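Long-range contacts in transcriptional regulator URE2 (Saccharomyces cerevisiae, PDB 1K0A), which represses nitrogen-utilisation genes by sequestering phosphorylated GATA activators in the cytoplasm, has glutathione peroxidase activity, and is seen here as its GST-like C-terminal part: residues A170-A175 against Y203-V208; A218-N223 against K242-M247. All blocks are in the same frame, centred on the assembly; numbering follows the deposited sequence.

Contact 1. Residues A170-A175 against Y203-V208; sequences AERREA and YPVWLV
Arg172 and Val205 meet where the loop 203-208, extended up to Trp206 and kinked at Leu207, passes the 170-175 turn of helix 148-177. The CB of Val205 is directed at the helix. Its CG1 sits between the backbone N and the carbonyl carbon, which leaves CG2 anti to the N and turned onto the helix, 3.2 Å from Arg172 CB and 3.6 Å from the backbone N of Arg173. CG2 therefore packs against the helix backbone as well as the root of a side chain. The nearest backbone approach of the two segments is here, with the alpha carbons of Val205 and Arg173 6.2 Å apart.

Beyond CB, the Arg172 chain folds over and runs along the loop, with CG 3.4 Å from Trp206 O. Its NE then donates to Leu207 O over 3.2 Å. The N-H points almost straight at the oxygen (173°), which lies in the guanidinium plane, while the donor stands 27° out of the carbonyl plane. An apolar stem on Val205 and a polar end on a main-chain carbonyl thus fix this side chain at both ends.

Arg173 leaves the helix along a different path. Bends at its second torsion, which is not staggered (chi2 134°), and at its third bring the guanidinium round so that Val205 CG1 lies over one face, 4.3 Å above the plane and displaced toward the rim. Tyr203 O stands at the guanidinium edge near NH1, but the angle is poor and no hydrogen bond is counted. The principal polar partner is Glu239, which forms a salt bridge with NH2.

Both segments belong to the GST C-terminal domain. The loop runs between the end of helix 148-177 and helix 238-248, where Trp206 touches Met247 and Leu207 touches Trp243. Arg172, Leu207 and Val208 all reach Trp121 of helix 112-142.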
ATOM      1  N   ALA A 170     -15.223 -14.228  10.565  1.00 49.88           N
ATOM      2  CA  ALA A 170     -16.420 -14.941  10.995  1.00 52.63           C
ATOM      3  C   ALA A 170     -16.801 -15.998   9.977  1.00 55.65           C
ATOM      4  O   ALA A 170     -17.241 -17.095  10.337  1.00 56.16           O
ATOM      5  CB  ALA A 170     -17.572 -13.965  11.180  1.00 50.67           C
ATOM      6  N   GLU A 171     -16.642 -15.662   8.703  1.00 58.13           N
ATOM      7  CA  GLU A 171     -16.968 -16.596   7.637  1.00 61.79           C
ATOM      8  C   GLU A 171     -15.927 -17.708   7.558  1.00 63.26           C
ATOM      9  O   GLU A 171     -16.271 -18.873   7.364  1.00 64.71           O
ATOM     10  CB  GLU A 171     -17.066 -15.860   6.298  1.00 62.70           C
ATOM     11  CG  GLU A 171     -18.148 -14.789   6.287  1.00 68.07           C
ATOM     12  CD  GLU A 171     -18.257 -14.047   4.963  1.00 69.94           C
ATOM     13  OE1 GLU A 171     -18.985 -13.031   4.917  1.00 72.36           O
ATOM     14  OE2 GLU A 171     -17.623 -14.474   3.973  1.00 70.43           O
ATOM     15  N   ARG A 172     -14.656 -17.354   7.716  1.00 64.08           N
ATOM     16  CA  ARG A 172     -13.596 -18.356   7.664  1.00 65.19           C
ATOM     17  C   ARG A 172     -13.864 -19.352   8.786  1.00 65.21           C
ATOM     18  O   ARG A 172     -13.511 -20.528   8.695  1.00 65.47           O
ATOM     19  CB  ARG A 172     -12.221 -17.709   7.865  1.00 64.61           C
ATOM     20  CG  ARG A 172     -11.924 -16.520   6.963  1.00 64.97           C
ATOM     21  CD  ARG A 172     -11.831 -16.885   5.484  1.00 66.27           C
ATOM     22  NE  ARG A 172     -11.460 -15.724   4.669  1.00 66.98           N
ATOM     23  CZ  ARG A 172     -12.307 -14.781   4.257  1.00 66.97           C
ATOM     24  NH1 ARG A 172     -13.596 -14.849   4.566  1.00 65.26           N
ATOM     25  NH2 ARG A 172     -11.857 -13.749   3.554  1.00 67.38           N
ATOM     26  N   ARG A 173     -14.500 -18.857   9.843  1.00 65.68           N
ATOM     27  CA  ARG A 173     -14.842 -19.662  11.008  1.00 66.42           C
ATOM     28  C   ARG A 173     -15.951 -20.646  10.684  1.00 67.38           C
ATOM     29  O   ARG A 173     -15.792 -21.852  10.844  1.00 66.32           O
ATOM     30  CB  ARG A 173     -15.280 -18.748  12.155  1.00 64.30           C
ATOM     31  CG  ARG A 173     -15.974 -19.457  13.301  1.00 63.55           C
ATOM     32  CD  ARG A 173     -15.411 -18.988  14.624  1.00 62.27           C
ATOM     33  NE  ARG A 173     -14.121 -19.615  14.881  1.00 62.09           N
ATOM     34  CZ  ARG A 173     -13.114 -19.027  15.515  1.00 62.49           C
ATOM     35  NH1 ARG A 173     -11.982 -19.685  15.702  1.00 61.31           N
ATOM     36  NH2 ARG A 173     -13.231 -17.780  15.946  1.00 61.93           N
ATOM     37  N   GLU A 174     -17.074 -20.115  10.221  1.00 69.63           N
ATOM     38  CA  GLU A 174     -18.224 -20.929   9.872  1.00 72.99           C
ATOM     39  C   GLU A 174     -17.869 -22.047   8.893  1.00 74.42           C
ATOM     40  O   GLU A 174     -18.386 -23.157   8.998  1.00 75.27           O
ATOM     41  CB  GLU A 174     -19.309 -20.048   9.264  1.00 74.79           C
ATOM     42  CG  GLU A 174     -20.544 -20.802   8.823  1.00 78.15           C
ATOM     43  CD  GLU A 174     -21.295 -20.061   7.740  1.00 79.66           C
ATOM     44  OE1 GLU A 174     -21.577 -18.859   7.942  1.00 80.00           O
ATOM     45  OE2 GLU A 174     -21.600 -20.676   6.692  1.00 80.00           O
ATOM     46  N   ALA A 175     -16.993 -21.754   7.939  1.00 75.78           N
ATOM     47  CA  ALA A 175     -16.588 -22.747   6.948  1.00 76.64           C
ATOM     48  C   ALA A 175     -15.923 -23.947   7.607  1.00 77.56           C
ATOM     49  O   ALA A 175     -16.129 -25.089   7.192  1.00 78.00           O
ATOM     50  CB  ALA A 175     -15.641 -22.119   5.938  1.00 76.45           C
ATOM     51  N   TYR A 203     -10.395 -22.305  17.805  1.00 71.96           N
ATOM     52  CA  TYR A 203      -9.342 -22.701  16.874  1.00 69.72           C
ATOM     53  C   TYR A 203      -8.930 -21.502  16.010  1.00 66.64           C
ATOM     54  O   TYR A 203      -9.772 -20.732  15.553  1.00 66.34           O
ATOM     55  CB  TYR A 203      -9.849 -23.831  15.977  1.00 72.03           C
ATOM     56  CG  TYR A 203      -8.780 -24.783  15.498  1.00 75.56           C
ATOM     57  CD1 TYR A 203      -8.174 -25.678  16.382  1.00 77.60           C
ATOM     58  CD2 TYR A 203      -8.385 -24.811  14.156  1.00 77.07           C
ATOM     59  CE1 TYR A 203      -7.202 -26.585  15.944  1.00 79.02           C
ATOM     60  CE2 TYR A 203      -7.412 -25.712  13.706  1.00 78.57           C
ATOM     61  CZ  TYR A 203      -6.828 -26.600  14.607  1.00 79.32           C
ATOM     62  OH  TYR A 203      -5.887 -27.511  14.178  1.00 79.61           O
ATOM     63  N   PRO A 204      -7.624 -21.339  15.768  1.00 63.42           N
ATOM     64  CA  PRO A 204      -7.123 -20.224  14.956  1.00 60.75           C
ATOM     65  C   PRO A 204      -7.687 -20.180  13.531  1.00 57.24           C
ATOM     66  O   PRO A 204      -7.629 -21.168  12.789  1.00 56.94           O
ATOM     67  CB  PRO A 204      -5.611 -20.444  14.971  1.00 61.36           C
ATOM     68  CG  PRO A 204      -5.386 -21.150  16.286  1.00 62.89           C
ATOM     69  CD  PRO A 204      -6.510 -22.145  16.294  1.00 63.01           C
ATOM     70  N   VAL A 205      -8.225 -19.026  13.156  1.00 52.92           N
ATOM     71  CA  VAL A 205      -8.791 -18.843  11.825  1.00 50.35           C
ATOM     72  C   VAL A 205      -8.051 -17.682  11.133  1.00 46.95           C
ATOM     73  O   VAL A 205      -7.680 -16.702  11.778  1.00 44.67           O
ATOM     74  CB  VAL A 205     -10.326 -18.578  11.925  1.00 50.18           C
ATOM     75  CG1 VAL A 205     -10.601 -17.155  12.357  1.00 49.76           C
ATOM     76  CG2 VAL A 205     -10.991 -18.893  10.619  1.00 51.54           C
ATOM     77  N   TRP A 206      -7.813 -17.794   9.831  1.00 44.31           N
ATOM     78  CA  TRP A 206      -7.080 -16.742   9.134  1.00 41.98           C
ATOM     79  C   TRP A 206      -7.697 -16.239   7.840  1.00 40.53           C
ATOM     80  O   TRP A 206      -8.591 -16.866   7.272  1.00 41.08           O
ATOM     81  CB  TRP A 206      -5.652 -17.199   8.855  1.00 40.91           C
ATOM     82  CG  TRP A 206      -4.993 -17.790  10.043  1.00 40.19           C
ATOM     83  CD1 TRP A 206      -4.833 -19.118  10.310  1.00 40.94           C
ATOM     84  CD2 TRP A 206      -4.412 -17.083  11.148  1.00 39.17           C
ATOM     85  NE1 TRP A 206      -4.185 -19.282  11.511  1.00 40.72           N
ATOM     86  CE2 TRP A 206      -3.917 -18.050  12.048  1.00 38.88           C
ATOM     87  CE3 TRP A 206      -4.264 -15.727  11.465  1.00 37.15           C
ATOM     88  CZ2 TRP A 206      -3.280 -17.706  13.244  1.00 36.70           C
ATOM     89  CZ3 TRP A 206      -3.630 -15.384  12.658  1.00 37.70           C
ATOM     90  CH2 TRP A 206      -3.147 -16.374  13.531  1.00 37.75           C
ATOM     91  N   LEU A 207      -7.180 -15.106   7.373  1.00 37.51           N
ATOM     92  CA  LEU A 207      -7.675 -14.460   6.172  1.00 36.52           C
ATOM     93  C   LEU A 207      -7.462 -15.231   4.878  1.00 36.35           C
ATOM     94  O   LEU A 207      -8.384 -15.364   4.076  1.00 38.00           O
ATOM     95  CB  LEU A 207      -7.050 -13.073   6.042  1.00 35.37           C
ATOM     96  CG  LEU A 207      -7.286 -12.109   7.202  1.00 36.23           C
ATOM     97  CD1 LEU A 207      -6.425 -10.860   7.040  1.00 35.95           C
ATOM     98  CD2 LEU A 207      -8.757 -11.749   7.257  1.00 37.55           C
ATOM     99  N   VAL A 208      -6.260 -15.753   4.674  1.00 35.18           N
ATOM    100  CA  VAL A 208      -5.957 -16.470   3.440  1.00 34.12           C
ATOM    101  C   VAL A 208      -5.357 -17.856   3.678  1.00 37.25           C
ATOM    102  O   VAL A 208      -4.579 -18.053   4.607  1.00 38.52           O
ATOM    103  CB  VAL A 208      -4.954 -15.637   2.559  1.00 30.91           C
ATOM    104  CG1 VAL A 208      -4.737 -16.297   1.225  1.00 27.26           C
ATOM    105  CG2 VAL A 208      -5.465 -14.225   2.359  1.00 26.20           C
TER

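Contact 2. Residues A218-N223 against K242-M247; sequences AFVPWN and KWTKHM
Thr244 OG1 donates to Asn223 OD1 across 2.9 Å, the one hydrogen bond joining these two segments. The hydroxyl lies in the carbonyl plane of the amide, on a lone pair, with a C=O...donor angle of 112°. Thr244 carries OG1 opposite its own backbone N (chi1 -159°), and the two side chains run antiparallel alongside one another. Asn223 ND2 is hydrogen-bonded to Tyr162 OH.

Next to this bond, CH2 of Trp243 is 3.6 Å from Phe219 CB and equally near its CG and CD1. The phenyl and the six-membered ring have centroids 5.5 Å apart and planes inclined at 59°, an oblique pairing. The indole N-H is bonded to Asp216 OD1.

The Met247 chain turns at its last torsion, placing CE 3.6 Å above the centre of the Trp243 ring. Val220 CG2 is modelled 3.1 Å from Met247 SD, shorter than normal van der Waals contact, so the exact spacing is uncertain at this resolution.

Short helix 220-223 thus packs on helix 238-248 inside the all-helical GST C-terminal domain, and Val165 of helix 148-177 touches both Phe219 and Trp243. In this buried, largely apolar interface the amide is held at both ends and the indole nitrogen has a partner too; because both amide partners are hydroxyls, these bonds alone do not settle which end is oxygen.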
ATOM      1  N   ALA A 218       0.128  -8.040   9.383  1.00 33.92           N
ATOM      2  CA  ALA A 218       0.127  -6.607   9.111  1.00 34.30           C
ATOM      3  C   ALA A 218      -0.812  -5.788   9.995  1.00 35.34           C
ATOM      4  O   ALA A 218      -0.632  -4.576  10.136  1.00 37.77           O
ATOM      5  CB  ALA A 218      -0.201  -6.362   7.644  1.00 35.10           C
ATOM      6  N   PHE A 219      -1.809  -6.431  10.587  1.00 34.87           N
ATOM      7  CA  PHE A 219      -2.760  -5.715  11.437  1.00 35.33           C
ATOM      8  C   PHE A 219      -2.406  -5.711  12.926  1.00 37.26           C
ATOM      9  O   PHE A 219      -2.739  -4.772  13.637  1.00 37.70           O
ATOM     10  CB  PHE A 219      -4.169  -6.309  11.309  1.00 31.63           C
ATOM     11  CG  PHE A 219      -4.803  -6.133   9.963  1.00 28.10           C
ATOM     12  CD1 PHE A 219      -4.523  -7.013   8.925  1.00 26.69           C
ATOM     13  CD2 PHE A 219      -5.735  -5.119   9.753  1.00 28.65           C
ATOM     14  CE1 PHE A 219      -5.169  -6.892   7.695  1.00 28.10           C
ATOM     15  CE2 PHE A 219      -6.387  -4.986   8.524  1.00 30.19           C
ATOM     16  CZ  PHE A 219      -6.104  -5.876   7.491  1.00 26.12           C
ATOM     17  N   VAL A 220      -1.753  -6.767  13.401  1.00 38.95           N
ATOM     18  CA  VAL A 220      -1.420  -6.882  14.817  1.00 42.07           C
ATOM     19  C   VAL A 220      -0.945  -5.592  15.483  1.00 43.73           C
ATOM     20  O   VAL A 220      -1.541  -5.137  16.460  1.00 43.46           O
ATOM     21  CB  VAL A 220      -0.356  -7.963  15.063  1.00 42.04           C
ATOM     22  CG1 VAL A 220      -0.405  -8.409  16.506  1.00 45.14           C
ATOM     23  CG2 VAL A 220      -0.580  -9.126  14.147  1.00 43.18           C
ATOM     24  N   PRO A 221       0.131  -4.980  14.958  1.00 44.91           N
ATOM     25  CA  PRO A 221       0.660  -3.739  15.535  1.00 44.87           C
ATOM     26  C   PRO A 221      -0.401  -2.661  15.698  1.00 44.46           C
ATOM     27  O   PRO A 221      -0.551  -2.095  16.774  1.00 45.57           O
ATOM     28  CB  PRO A 221       1.745  -3.326  14.542  1.00 45.58           C
ATOM     29  CG  PRO A 221       2.193  -4.636  13.972  1.00 47.10           C
ATOM     30  CD  PRO A 221       0.882  -5.348  13.748  1.00 46.18           C
ATOM     31  N   TRP A 222      -1.137  -2.378  14.630  1.00 43.43           N
ATOM     32  CA  TRP A 222      -2.163  -1.350  14.688  1.00 45.11           C
ATOM     33  C   TRP A 222      -3.320  -1.681  15.639  1.00 47.19           C
ATOM     34  O   TRP A 222      -3.870  -0.785  16.286  1.00 46.95           O
ATOM     35  CB  TRP A 222      -2.680  -1.050  13.280  1.00 45.25           C
ATOM     36  CG  TRP A 222      -1.623  -0.436  12.397  1.00 45.68           C
ATOM     37  CD1 TRP A 222      -0.737  -1.100  11.592  1.00 44.49           C
ATOM     38  CD2 TRP A 222      -1.301   0.961  12.282  1.00 44.55           C
ATOM     39  NE1 TRP A 222       0.114  -0.205  10.985  1.00 44.47           N
ATOM     40  CE2 TRP A 222      -0.208   1.066  11.390  1.00 45.31           C
ATOM     41  CE3 TRP A 222      -1.829   2.131  12.847  1.00 44.52           C
ATOM     42  CZ2 TRP A 222       0.370   2.301  11.048  1.00 45.34           C
ATOM     43  CZ3 TRP A 222      -1.257   3.359  12.506  1.00 45.53           C
ATOM     44  CH2 TRP A 222      -0.166   3.432  11.612  1.00 46.47           C
ATOM     45  N   ASN A 223      -3.678  -2.963  15.732  1.00 48.55           N
ATOM     46  CA  ASN A 223      -4.747  -3.407  16.633  1.00 49.52           C
ATOM     47  C   ASN A 223      -4.452  -2.984  18.075  1.00 50.57           C
ATOM     48  O   ASN A 223      -5.371  -2.780  18.866  1.00 51.26           O
ATOM     49  CB  ASN A 223      -4.875  -4.934  16.619  1.00 46.52           C
ATOM     50  CG  ASN A 223      -5.373  -5.479  15.300  1.00 46.06           C
ATOM     51  OD1 ASN A 223      -5.265  -6.678  15.048  1.00 45.67           O
ATOM     52  ND2 ASN A 223      -5.932  -4.615  14.458  1.00 42.47           N
ATOM     53  N   LYS A 242     -10.061 -12.530  18.995  1.00 48.89           N
ATOM     54  CA  LYS A 242      -9.497 -13.872  19.100  1.00 50.77           C
ATOM     55  C   LYS A 242      -8.321 -14.060  18.139  1.00 49.74           C
ATOM     56  O   LYS A 242      -7.336 -14.724  18.461  1.00 51.04           O
ATOM     57  CB  LYS A 242     -10.599 -14.898  18.822  1.00 51.94           C
ATOM     58  CG  LYS A 242     -11.755 -14.757  19.801  1.00 55.34           C
ATOM     59  CD  LYS A 242     -13.094 -15.191  19.223  1.00 58.23           C
ATOM     60  CE  LYS A 242     -13.206 -16.692  19.047  1.00 59.30           C
ATOM     61  NZ  LYS A 242     -14.567 -17.062  18.551  1.00 59.95           N
ATOM     62  N   TRP A 243      -8.437 -13.449  16.965  1.00 48.56           N
ATOM     63  CA  TRP A 243      -7.423 -13.488  15.911  1.00 46.28           C
ATOM     64  C   TRP A 243      -6.164 -12.711  16.319  1.00 46.23           C
ATOM     65  O   TRP A 243      -5.042 -13.212  16.201  1.00 43.79           O
ATOM     66  CB  TRP A 243      -8.046 -12.877  14.655  1.00 44.97           C
ATOM     67  CG  TRP A 243      -7.145 -12.596  13.490  1.00 44.83           C
ATOM     68  CD1 TRP A 243      -6.498 -13.508  12.709  1.00 45.66           C
ATOM     69  CD2 TRP A 243      -6.936 -11.321  12.871  1.00 43.27           C
ATOM     70  NE1 TRP A 243      -5.916 -12.885  11.633  1.00 43.16           N
ATOM     71  CE2 TRP A 243      -6.171 -11.542  11.710  1.00 43.87           C
ATOM     72  CE3 TRP A 243      -7.329 -10.015  13.183  1.00 44.05           C
ATOM     73  CZ2 TRP A 243      -5.791 -10.503  10.856  1.00 44.00           C
ATOM     74  CZ3 TRP A 243      -6.951  -8.980  12.331  1.00 44.51           C
ATOM     75  CH2 TRP A 243      -6.191  -9.234  11.182  1.00 42.07           C
ATOM     76  N   THR A 244      -6.370 -11.488  16.805  1.00 47.11           N
ATOM     77  CA  THR A 244      -5.278 -10.616  17.227  1.00 49.35           C
ATOM     78  C   THR A 244      -4.627 -11.149  18.501  1.00 50.29           C
ATOM     79  O   THR A 244      -3.454 -10.881  18.777  1.00 50.19           O
ATOM     80  CB  THR A 244      -5.785  -9.164  17.464  1.00 49.65           C
ATOM     81  OG1 THR A 244      -4.684  -8.251  17.396  1.00 53.47           O
ATOM     82  CG2 THR A 244      -6.431  -9.032  18.822  1.00 51.12           C
ATOM     83  N   LYS A 245      -5.399 -11.909  19.272  1.00 51.64           N
ATOM     84  CA  LYS A 245      -4.916 -12.503  20.511  1.00 52.40           C
ATOM     85  C   LYS A 245      -4.034 -13.716  20.180  1.00 51.82           C
ATOM     86  O   LYS A 245      -3.008 -13.941  20.826  1.00 50.88           O
ATOM     87  CB  LYS A 245      -6.103 -12.935  21.382  1.00 54.98           C
ATOM     88  CG  LYS A 245      -6.076 -12.435  22.828  1.00 59.64           C
ATOM     89  CD  LYS A 245      -4.837 -12.897  23.606  1.00 62.37           C
ATOM     90  CE  LYS A 245      -3.642 -11.955  23.415  1.00 64.87           C
ATOM     91  NZ  LYS A 245      -3.908 -10.570  23.925  1.00 65.87           N
ATOM     92  N   HIS A 246      -4.442 -14.500  19.183  1.00 50.58           N
ATOM     93  CA  HIS A 246      -3.654 -15.662  18.776  1.00 50.57           C
ATOM     94  C   HIS A 246      -2.302 -15.173  18.270  1.00 49.98           C
ATOM     95  O   HIS A 246      -1.263 -15.755  18.582  1.00 50.26           O
ATOM     96  CB  HIS A 246      -4.359 -16.445  17.664  1.00 51.88           C
ATOM     97  CG  HIS A 246      -5.437 -17.363  18.153  1.00 55.16           C
ATOM     98  ND1 HIS A 246      -5.187 -18.420  19.004  1.00 56.33           N
ATOM     99  CD2 HIS A 246      -6.769 -17.386  17.908  1.00 54.73           C
ATOM    100  CE1 HIS A 246      -6.319 -19.051  19.262  1.00 54.69           C
ATOM    101  NE2 HIS A 246      -7.294 -18.443  18.611  1.00 54.39           N
ATOM    102  N   MET A 247      -2.322 -14.100  17.483  1.00 48.12           N
ATOM    103  CA  MET A 247      -1.090 -13.538  16.949  1.00 47.33           C
ATOM    104  C   MET A 247      -0.228 -12.941  18.071  1.00 48.88           C
ATOM    105  O   MET A 247       0.978 -13.200  18.132  1.00 48.40           O
ATOM    106  CB  MET A 247      -1.390 -12.468  15.880  1.00 39.43           C
ATOM    107  CG  MET A 247      -1.815 -13.033  14.517  1.00 36.16           C
ATOM    108  SD  MET A 247      -1.991 -11.781  13.215  1.00 23.73           S
ATOM    109  CE  MET A 247      -3.297 -10.835  13.851  1.00 25.55           C
TER

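The two contacts lie 14 Å apart, centre to centre. Contact 2 includes helix 238-248, and the loop 203-208 of contact 1 lies against that same helix. Trp206 joins them, its CE3 being 3.3 Å from Trp243 NE1. Asp216 ties both, accepting from Leu207 N and from Trp243 NE1. Their closest approach sets Arg173 NH2 3.0 Å from Lys242 NZ; Glu239 bridges both, OE1 to Arg173 and OE2 to Lys242, probably offsetting the like charges. Contact 1 is remote from the glutathione-binding residues. In contact 2 the side chain of Phe219 is about 10 Å from that of Asn30, and that of Asn223 about 11 Å from S-hexylglutathione; Trp222, which touches this ligand, takes no part in the pairing.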